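Local coordinates for protein pectinesterase (Aspergillus niger, PDB 5C1E) that hydrolyses the methyl esters of pectin's galacturonosyl units, releasing methanol, and probably helps to macerate plant tissue, at residues Leu59-Thr68 against Ser102-Asn110; Gly165-Glu173 against Ala280-Gly288. All coordinates share one frame; numbering follows the deposited sequence.

In the fold
From the N terminus the chain winds as a right-handed parallel beta-helix, as expected of the pectinesterase family. Interaction 1 joins two neighbouring rungs early in that coil: strand 57-61 pairs with strand 102-104, with 33 residues between the segments 59-68 and 102-110, and the loop following the first strand folds back over the turn at N105. Interaction 2 opens farther along and leaves 106 residues between its segments, packing the short C-terminal helix 283-287 and its lead-in against strand 168-172. The two neither nest nor cross. Both reach the same long parallel sheet, with centres about 21 Å apart, so interaction 1 builds the coil from rung to rung while interaction 2 ties the C-terminal tail onto its flank.

Interaction 1 of 2, residues Leu59-Thr68 against Ser102-Asn110; sequences LYGETTDTST and SMYNINVEN
L59 and I106 form the apolar centre, their side chains crossing at about a right angle with L59 CG 3.6 Å from I106 CD1. M103 lies alongside L59, its SD 3.9 Å from L59 CD2, so branched chains and an unbranched thioether meet as apolar groups. On the other face the rings of Y60 and Y104 point the same way, roughly parallel at 29° but displaced, centroids 5.3 Å apart, with little ring over ring. Like side chains aligned from rung to rung recur in parallel beta-helices, and the backbone is in register here: L59 N bonds to S102 O, Y104 N to L59 O and G61 N to Y104 O. G61, having no side chain, lets its CA come within 3.5 Å of N105 O in a CA-H...O contact. N105 adopts the left-handed helical backbone conformation just after the strand. Its CG lies beside the backbone N (chi1 -51°), bringing ND2 to T66 O at 3.1 Å; that bond stays in the amide plane but meets the carbonyl from above its plane. T63 CG2 packs 3.5 Å from N105 CG, and N105 OD1 bonds to R3. At the polar edge, one water donates to both E62 O and N105 O.

Interaction 2 of 2, residues Gly165-Glu173 against Ala280-Gly288; sequences GDASVWFGE and AVDKTTVLG. With SO4 (sulfate ion), chain C.
W170 and K283 meet by a CH-pi contact, K283 CG resting 3.4 Å from the centroid of the six-membered ring of W170 and almost straight above it. W170 points toward the helix, CG anti to the backbone N (chi1 -177°), and the lysine's aliphatic chain crosses the indole at about a right angle. Apolar packing adjoins this pair: V286 CG2 approaches the ring edge in plane, 3.9 Å from W170 CE3, and L287 CD1 lies 4.2 Å from W170 CB. V286 points at the strand and the tip of L287 bends in beside it, apolar groups suited to the covered side.

Hydrogen bonding adds a direct link, S168 OG donating to V286 O over 2.6 Å along an in-plane lone pair; S168 OG also bonds to W197 N. At the helix start D282 is the N-cap, its OD1 accepting from T285 N. Bends at chi3 and chi4 carry K283 NZ round to a sulfate, likely a crystallisation additive, bonding to O4 at 2.7 Å and weakly to O3. W170 NE1 donates to sulfate O2 at 3.0 Å, and Y150 OH also bonds to the ion. K283 thus lays methylenes on the indole while its ammonium group helps form, with W170 and Y150, a site suited to an anion.

Interaction 1 of 2, residues Leu59-Thr68 against Ser102-Asn110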
loop_
_atom_site.group_PDB
_atom_site.type_symbol
_atom_site.label_atom_id
_atom_site.label_comp_id
_atom_site.label_asym_id
_atom_site.label_seq_id
_atom_site.Cartn_x
_atom_site.Cartn_y
_atom_site.Cartn_z
ATOM N N LEU A 59 -13.532 -1.216 -7.337
ATOM C CA LEU A 59 -13.274 -2.592 -7.722
ATOM C C LEU A 59 -13.425 -3.513 -6.501
ATOM O O LEU A 59 -12.746 -3.309 -5.490
ATOM C CB LEU A 59 -11.862 -2.678 -8.283
ATOM C CG LEU A 59 -11.342 -3.936 -8.966
ATOM C CD1 LEU A 59 -12.162 -4.385 -10.176
ATOM C CD2 LEU A 59 -9.917 -3.627 -9.399
ATOM N N TYR A 60 -14.332 -4.488 -6.588
ATOM C CA TYR A 60 -14.620 -5.396 -5.487
ATOM C C TYR A 60 -14.183 -6.788 -5.827
ATOM O O TYR A 60 -14.522 -7.290 -6.892
ATOM C CB TYR A 60 -16.118 -5.512 -5.262
ATOM C CG TYR A 60 -16.843 -4.278 -4.842
ATOM C CD1 TYR A 60 -16.739 -3.801 -3.547
ATOM C CD2 TYR A 60 -17.689 -3.619 -5.719
ATOM C CE1 TYR A 60 -17.455 -2.683 -3.134
ATOM C CE2 TYR A 60 -18.400 -2.506 -5.313
ATOM C CZ TYR A 60 -18.283 -2.047 -4.016
ATOM O OH TYR A 60 -18.980 -0.930 -3.629
ATOM N N GLY A 61 -13.512 -7.444 -4.891
ATOM C CA GLY A 61 -13.178 -8.851 -5.022
ATOM C C GLY A 61 -14.113 -9.742 -4.233
ATOM O O GLY A 61 -14.617 -9.370 -3.175
ATOM N N GLU A 62 -14.335 -10.931 -4.759
ATOM C CA GLU A 62 -15.121 -11.955 -4.086
ATOM C C GLU A 62 -14.432 -12.397 -2.809
ATOM O O GLU A 62 -13.222 -12.645 -2.812
ATOM C CB GLU A 62 -15.311 -13.162 -5.022
ATOM C CG GLU A 62 -16.081 -14.300 -4.388
ATOM C CD GLU A 62 -16.282 -15.489 -5.306
ATOM O OE1 GLU A 62 -15.930 -15.427 -6.478
ATOM O OE2 GLU A 62 -16.800 -16.515 -4.818
ATOM N N THR A 63 -15.190 -12.470 -1.715
ATOM C CA THR A 63 -14.668 -12.997 -0.455
ATOM C C THR A 63 -15.762 -13.373 0.529
ATOM O O THR A 63 -16.799 -12.737 0.561
ATOM C CB THR A 63 -13.717 -11.979 0.238
ATOM O OG1 THR A 63 -13.260 -12.516 1.482
ATOM C CG2 THR A 63 -14.400 -10.646 0.486
ATOM N N THR A 64 -15.506 -14.405 1.340
ATOM C CA THR A 64 -16.425 -14.808 2.402
ATOM C C THR A 64 -16.435 -13.821 3.577
ATOM O O THR A 64 -17.369 -13.827 4.372
ATOM C CB THR A 64 -16.109 -16.240 2.923
ATOM O OG1 THR A 64 -17.236 -16.756 3.638
ATOM C CG2 THR A 64 -14.883 -16.248 3.820
ATOM N N ASP A 65 -15.407 -12.971 3.672
ATOM C CA ASP A 65 -15.267 -12.009 4.777
ATOM C C ASP A 65 -14.552 -10.755 4.266
ATOM O O ASP A 65 -13.321 -10.720 4.119
ATOM C CB ASP A 65 -14.495 -12.652 5.940
ATOM C CG ASP A 65 -14.406 -11.752 7.170
ATOM O OD1 ASP A 65 -14.838 -10.587 7.104
ATOM O OD2 ASP A 65 -13.919 -12.239 8.220
ATOM N N THR A 66 -15.334 -9.721 4.001
ATOM C CA THR A 66 -14.822 -8.462 3.471
ATOM C C THR A 66 -13.949 -7.692 4.470
ATOM O O THR A 66 -13.197 -6.806 4.055
ATOM C CB THR A 66 -15.976 -7.537 3.057
ATOM O OG1 THR A 66 -16.831 -7.331 4.181
ATOM C CG2 THR A 66 -16.791 -8.128 1.924
ATOM N N SER A 67 -14.065 -8.020 5.767
ATOM C CA SER A 67 -13.389 -7.293 6.845
ATOM C C SER A 67 -11.884 -7.598 6.950
ATOM O O SER A 67 -11.145 -6.916 7.685
ATOM C CB SER A 67 -14.083 -7.594 8.186
ATOM O OG SER A 67 -13.703 -8.877 8.673
ATOM N N THR A 68 -11.420 -8.601 6.201
ATOM C CA THR A 68 -10.032 -9.019 6.222
ATOM C C THR A 68 -9.514 -9.205 4.793
ATOM O O THR A 68 -10.298 -9.279 3.850
ATOM C CB THR A 68 -9.903 -10.337 7.022
ATOM O OG1 THR A 68 -8.537 -10.750 7.082
ATOM C CG2 THR A 68 -10.733 -11.475 6.394
ATOM N N SER A 102 -11.425 3.087 -5.363
ATOM C CA SER A 102 -11.454 2.231 -4.173
ATOM C C SER A 102 -11.323 0.788 -4.598
ATOM O O SER A 102 -11.909 0.387 -5.609
ATOM C CB SER A 102 -12.750 2.423 -3.399
ATOM O OG SER A 102 -12.920 3.769 -3.060
ATOM N N MET A 103 -10.568 -0.000 -3.836
ATOM C CA MET A 103 -10.424 -1.416 -4.134
ATOM C C MET A 103 -10.640 -2.214 -2.845
ATOM O O MET A 103 -10.138 -1.832 -1.781
ATOM C CB MET A 103 -9.061 -1.703 -4.767
ATOM C CG MET A 103 -8.911 -3.134 -5.264
ATOM S SD MET A 103 -7.468 -3.342 -6.322
ATOM C CE MET A 103 -6.140 -3.430 -5.138
ATOM N N TYR A 104 -11.431 -3.277 -2.947
ATOM C CA TYR A 104 -11.808 -4.108 -1.809
ATOM C C TYR A 104 -11.476 -5.550 -2.077
ATOM O O TYR A 104 -11.934 -6.127 -3.075
ATOM C CB TYR A 104 -13.323 -4.045 -1.533
ATOM C CG TYR A 104 -13.848 -2.723 -1.053
ATOM C CD1 TYR A 104 -14.121 -1.703 -1.957
ATOM C CD2 TYR A 104 -14.080 -2.476 0.313
ATOM C CE1 TYR A 104 -14.595 -0.491 -1.531
ATOM C CE2 TYR A 104 -14.594 -1.259 0.739
ATOM C CZ TYR A 104 -14.849 -0.281 -0.200
ATOM O OH TYR A 104 -15.320 0.944 0.152
ATOM N N ASN A 105 -10.712 -6.143 -1.166
ATOM C CA ASN A 105 -10.501 -7.600 -1.151
ATOM C C ASN A 105 -9.913 -8.189 -2.435
ATOM O O ASN A 105 -10.419 -9.181 -2.973
ATOM C CB ASN A 105 -11.816 -8.290 -0.781
ATOM C CG ASN A 105 -12.420 -7.717 0.467
ATOM O OD1 ASN A 105 -13.491 -7.103 0.440
ATOM N ND2 ASN A 105 -11.729 -7.894 1.581
ATOM N N ILE A 106 -8.839 -7.553 -2.908
ATOM C CA ILE A 106 -8.096 -8.009 -4.088
ATOM C C ILE A 106 -6.624 -8.135 -3.713
ATOM O O ILE A 106 -6.096 -7.288 -2.982
ATOM C CB ILE A 106 -8.325 -7.051 -5.271
ATOM C CG1 ILE A 106 -9.787 -7.212 -5.731
ATOM C CG2 ILE A 106 -7.314 -7.320 -6.382
ATOM C CD1 ILE A 106 -10.121 -6.786 -7.105
ATOM N N ASN A 107 -5.988 -9.211 -4.170
ATOM C CA ASN A 107 -4.542 -9.366 -4.045
ATOM C C ASN A 107 -3.871 -8.887 -5.334
ATOM O O ASN A 107 -4.323 -9.237 -6.420
ATOM C CB ASN A 107 -4.138 -10.826 -3.838
ATOM C CG ASN A 107 -4.786 -11.452 -2.627
ATOM O OD1 ASN A 107 -5.264 -10.773 -1.719
ATOM N ND2 ASN A 107 -4.826 -12.757 -2.622
ATOM N N VAL A 108 -2.798 -8.119 -5.190
ATOM C CA VAL A 108 -1.982 -7.671 -6.304
ATOM C C VAL A 108 -0.539 -8.064 -6.063
ATOM O O VAL A 108 0.018 -7.805 -4.986
ATOM C CB VAL A 108 -2.072 -6.126 -6.519
ATOM C CG1 VAL A 108 -1.234 -5.685 -7.719
ATOM C CG2 VAL A 108 -3.517 -5.702 -6.721
ATOM N N GLU A 109 0.083 -8.663 -7.072
ATOM C CA GLU A 109 1.455 -9.102 -6.935
ATOM C C GLU A 109 2.283 -8.831 -8.171
ATOM O O GLU A 109 1.775 -8.782 -9.280
ATOM C CB GLU A 109 1.530 -10.583 -6.570
ATOM C CG GLU A 109 0.900 -11.507 -7.575
ATOM C CD GLU A 109 1.193 -12.975 -7.284
ATOM O OE1 GLU A 109 1.549 -13.727 -8.231
ATOM O OE2 GLU A 109 1.067 -13.364 -6.101
ATOM N N ASN A 110 3.559 -8.605 -7.932
ATOM C CA ASN A 110 4.570 -8.667 -8.990
ATOM C C ASN A 110 5.435 -9.887 -8.662
ATOM O O ASN A 110 6.000 -9.957 -7.581
ATOM C CB ASN A 110 5.384 -7.371 -9.059
ATOM C CG ASN A 110 6.312 -7.320 -10.279
ATOM O OD1 ASN A 110 6.957 -8.300 -10.614
ATOM N ND2 ASN A 110 6.375 -6.174 -10.942
HETATM O O HOH W 1 -18.205 0.983 -1.366
HETATM O O HOH W 2 -10.775 -11.792 -3.455
#

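Interaction 2 of 2, residues Gly165-Glu173 against Ala280-Gly288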
loop_
_atom_site.group_PDB
_atom_site.type_symbol
_atom_site.label_atom_id
_atom_site.label_comp_id
_atom_site.label_asym_id
_atom_site.label_seq_id
_atom_site.Cartn_x
_atom_site.Cartn_y
_atom_site.Cartn_z
ATOM N N GLY A 165 7.635 6.430 -2.041
ATOM C CA GLY A 165 7.053 7.522 -2.832
ATOM C C GLY A 165 6.676 8.694 -1.962
ATOM O O GLY A 165 7.063 8.756 -0.777
ATOM N N ASP A 166 5.909 9.614 -2.547
ATOM C CA ASP A 166 5.571 10.902 -1.927
ATOM C C ASP A 166 4.064 11.121 -1.714
ATOM O O ASP A 166 3.590 12.273 -1.587
ATOM C CB ASP A 166 6.139 12.056 -2.747
ATOM C CG ASP A 166 6.028 13.388 -2.035
ATOM O OD1 ASP A 166 6.234 13.460 -0.817
ATOM O OD2 ASP A 166 5.700 14.367 -2.714
ATOM N N ALA A 167 3.315 10.033 -1.664
ATOM C CA ALA A 167 1.921 10.090 -1.255
ATOM C C ALA A 167 1.832 10.593 0.166
ATOM O O ALA A 167 2.776 10.412 0.951
ATOM C CB ALA A 167 1.286 8.712 -1.348
ATOM N N SER A 168 0.698 11.191 0.512
ATOM C CA SER A 168 0.381 11.396 1.907
ATOM C C SER A 168 -0.578 10.277 2.275
ATOM O O SER A 168 -1.717 10.234 1.778
ATOM C CB SER A 168 -0.220 12.762 2.174
ATOM O OG SER A 168 -0.122 13.029 3.550
ATOM N N VAL A 169 -0.101 9.363 3.116
ATOM C CA VAL A 169 -0.731 8.045 3.217
ATOM C C VAL A 169 -0.892 7.586 4.648
ATOM O O VAL A 169 0.009 7.747 5.479
ATOM C CB VAL A 169 0.030 7.002 2.349
ATOM C CG1 VAL A 169 1.504 6.977 2.702
ATOM C CG2 VAL A 169 -0.603 5.617 2.439
ATOM N N TRP A 170 -2.071 7.026 4.916
ATOM C CA TRP A 170 -2.443 6.464 6.208
ATOM C C TRP A 170 -2.658 4.966 6.055
ATOM O O TRP A 170 -3.479 4.547 5.232
ATOM C CB TRP A 170 -3.743 7.086 6.689
ATOM C CG TRP A 170 -4.184 6.620 8.048
ATOM C CD1 TRP A 170 -4.843 5.463 8.343
ATOM C CD2 TRP A 170 -4.045 7.327 9.288
ATOM N NE1 TRP A 170 -5.117 5.399 9.679
ATOM C CE2 TRP A 170 -4.639 6.530 10.288
ATOM C CE3 TRP A 170 -3.486 8.554 9.649
ATOM C CZ2 TRP A 170 -4.668 6.910 11.623
ATOM C CZ3 TRP A 170 -3.524 8.939 10.974
ATOM C CH2 TRP A 170 -4.106 8.123 11.951
ATOM N N PHE A 171 -1.898 4.183 6.818
ATOM C CA PHE A 171 -2.066 2.730 6.907
ATOM C C PHE A 171 -2.673 2.408 8.251
ATOM O O PHE A 171 -2.074 2.683 9.277
ATOM C CB PHE A 171 -0.735 2.006 6.779
ATOM C CG PHE A 171 -0.067 2.202 5.454
ATOM C CD1 PHE A 171 -0.324 1.343 4.409
ATOM C CD2 PHE A 171 0.847 3.225 5.268
ATOM C CE1 PHE A 171 0.291 1.511 3.180
ATOM C CE2 PHE A 171 1.473 3.402 4.039
ATOM C CZ PHE A 171 1.187 2.543 2.994
ATOM N N GLY A 172 -3.893 1.883 8.233
ATOM C CA GLY A 172 -4.618 1.584 9.459
ATOM C C GLY A 172 -4.881 0.096 9.576
ATOM O O GLY A 172 -5.429 -0.531 8.657
ATOM N N GLU A 173 -4.537 -0.476 10.718
ATOM C CA GLU A 173 -4.817 -1.888 10.986
ATOM C C GLU A 173 -4.328 -2.811 9.858
ATOM O O GLU A 173 -5.023 -3.750 9.489
ATOM C CB GLU A 173 -6.313 -2.100 11.214
ATOM C CG GLU A 173 -6.857 -1.393 12.440
ATOM C CD GLU A 173 -8.385 -1.425 12.549
ATOM O OE1 GLU A 173 -9.083 -2.103 11.759
ATOM O OE2 GLU A 173 -8.904 -0.737 13.452
ATOM N N ALA A 280 0.020 11.152 18.957
ATOM C CA ALA A 280 -0.217 10.550 17.652
ATOM C C ALA A 280 -0.763 11.583 16.672
ATOM O O ALA A 280 -1.420 12.534 17.077
ATOM C CB ALA A 280 -1.192 9.384 17.783
ATOM N N VAL A 281 -0.493 11.393 15.380
ATOM C CA VAL A 281 -1.107 12.243 14.354
ATOM C C VAL A 281 -2.463 11.685 13.952
ATOM O O VAL A 281 -2.714 10.497 14.112
ATOM C CB VAL A 281 -0.212 12.447 13.107
ATOM C CG1 VAL A 281 1.166 12.904 13.531
ATOM C CG2 VAL A 281 -0.126 11.189 12.255
ATOM N N ASP A 282 -3.338 12.542 13.432
ATOM C CA ASP A 282 -4.662 12.085 13.005
ATOM C C ASP A 282 -4.816 12.167 11.494
ATOM O O ASP A 282 -3.952 12.685 10.798
ATOM C CB ASP A 282 -5.797 12.832 13.753
ATOM C CG ASP A 282 -5.842 14.339 13.472
ATOM O OD1 ASP A 282 -5.201 14.856 12.528
ATOM O OD2 ASP A 282 -6.575 15.018 14.225
ATOM N N LYS A 283 -5.929 11.651 10.988
ATOM C CA LYS A 283 -6.136 11.601 9.555
ATOM C C LYS A 283 -6.356 12.968 8.937
ATOM O O LYS A 283 -6.149 13.141 7.743
ATOM C CB LYS A 283 -7.291 10.662 9.201
ATOM C CG LYS A 283 -6.935 9.208 9.442
ATOM C CD LYS A 283 -7.969 8.224 8.901
ATOM C CE LYS A 283 -9.273 8.280 9.652
ATOM N NZ LYS A 283 -9.101 7.852 11.067
ATOM N N THR A 284 -6.784 13.944 9.722
ATOM C CA THR A 284 -6.924 15.282 9.167
ATOM C C THR A 284 -5.540 15.822 8.770
ATOM O O THR A 284 -5.389 16.439 7.720
ATOM C CB THR A 284 -7.662 16.220 10.131
ATOM O OG1 THR A 284 -9.020 15.776 10.242
ATOM C CG2 THR A 284 -7.628 17.659 9.625
ATOM N N THR A 285 -4.545 15.574 9.614
ATOM C CA THR A 285 -3.183 15.984 9.330
ATOM C C THR A 285 -2.667 15.297 8.064
ATOM O O THR A 285 -2.065 15.937 7.219
ATOM C CB THR A 285 -2.274 15.659 10.525
ATOM O OG1 THR A 285 -2.579 16.564 11.599
ATOM C CG2 THR A 285 -0.819 15.781 10.167
ATOM N N VAL A 286 -2.914 14.003 7.928
ATOM C CA VAL A 286 -2.297 13.212 6.842
ATOM C C VAL A 286 -3.076 13.317 5.531
ATOM O O VAL A 286 -2.490 13.402 4.442
ATOM C CB VAL A 286 -2.147 11.728 7.272
ATOM C CG1 VAL A 286 -1.528 10.873 6.164
ATOM C CG2 VAL A 286 -1.349 11.624 8.559
ATOM N N LEU A 287 -4.400 13.319 5.627
ATOM C CA LEU A 287 -5.270 13.206 4.459
ATOM C C LEU A 287 -6.104 14.453 4.139
ATOM O O LEU A 287 -6.707 14.534 3.071
ATOM C CB LEU A 287 -6.216 12.030 4.646
ATOM C CG LEU A 287 -5.591 10.659 4.929
ATOM C CD1 LEU A 287 -6.706 9.678 5.219
ATOM C CD2 LEU A 287 -4.740 10.201 3.758
ATOM N N GLY A 288 -6.134 15.407 5.057
ATOM C CA GLY A 288 -6.942 16.609 4.888
ATOM C C GLY A 288 -8.251 16.508 5.638
ATOM O O GLY A 288 -8.718 15.417 5.978
HETATM S S SO4 C . -8.463 4.274 11.019
HETATM O O1 SO4 C . -9.246 3.428 11.968
HETATM O O2 SO4 C . -7.331 3.467 10.490
HETATM O O3 SO4 C . -9.301 4.774 9.895
HETATM O O4 SO4 C . -7.968 5.462 11.754
#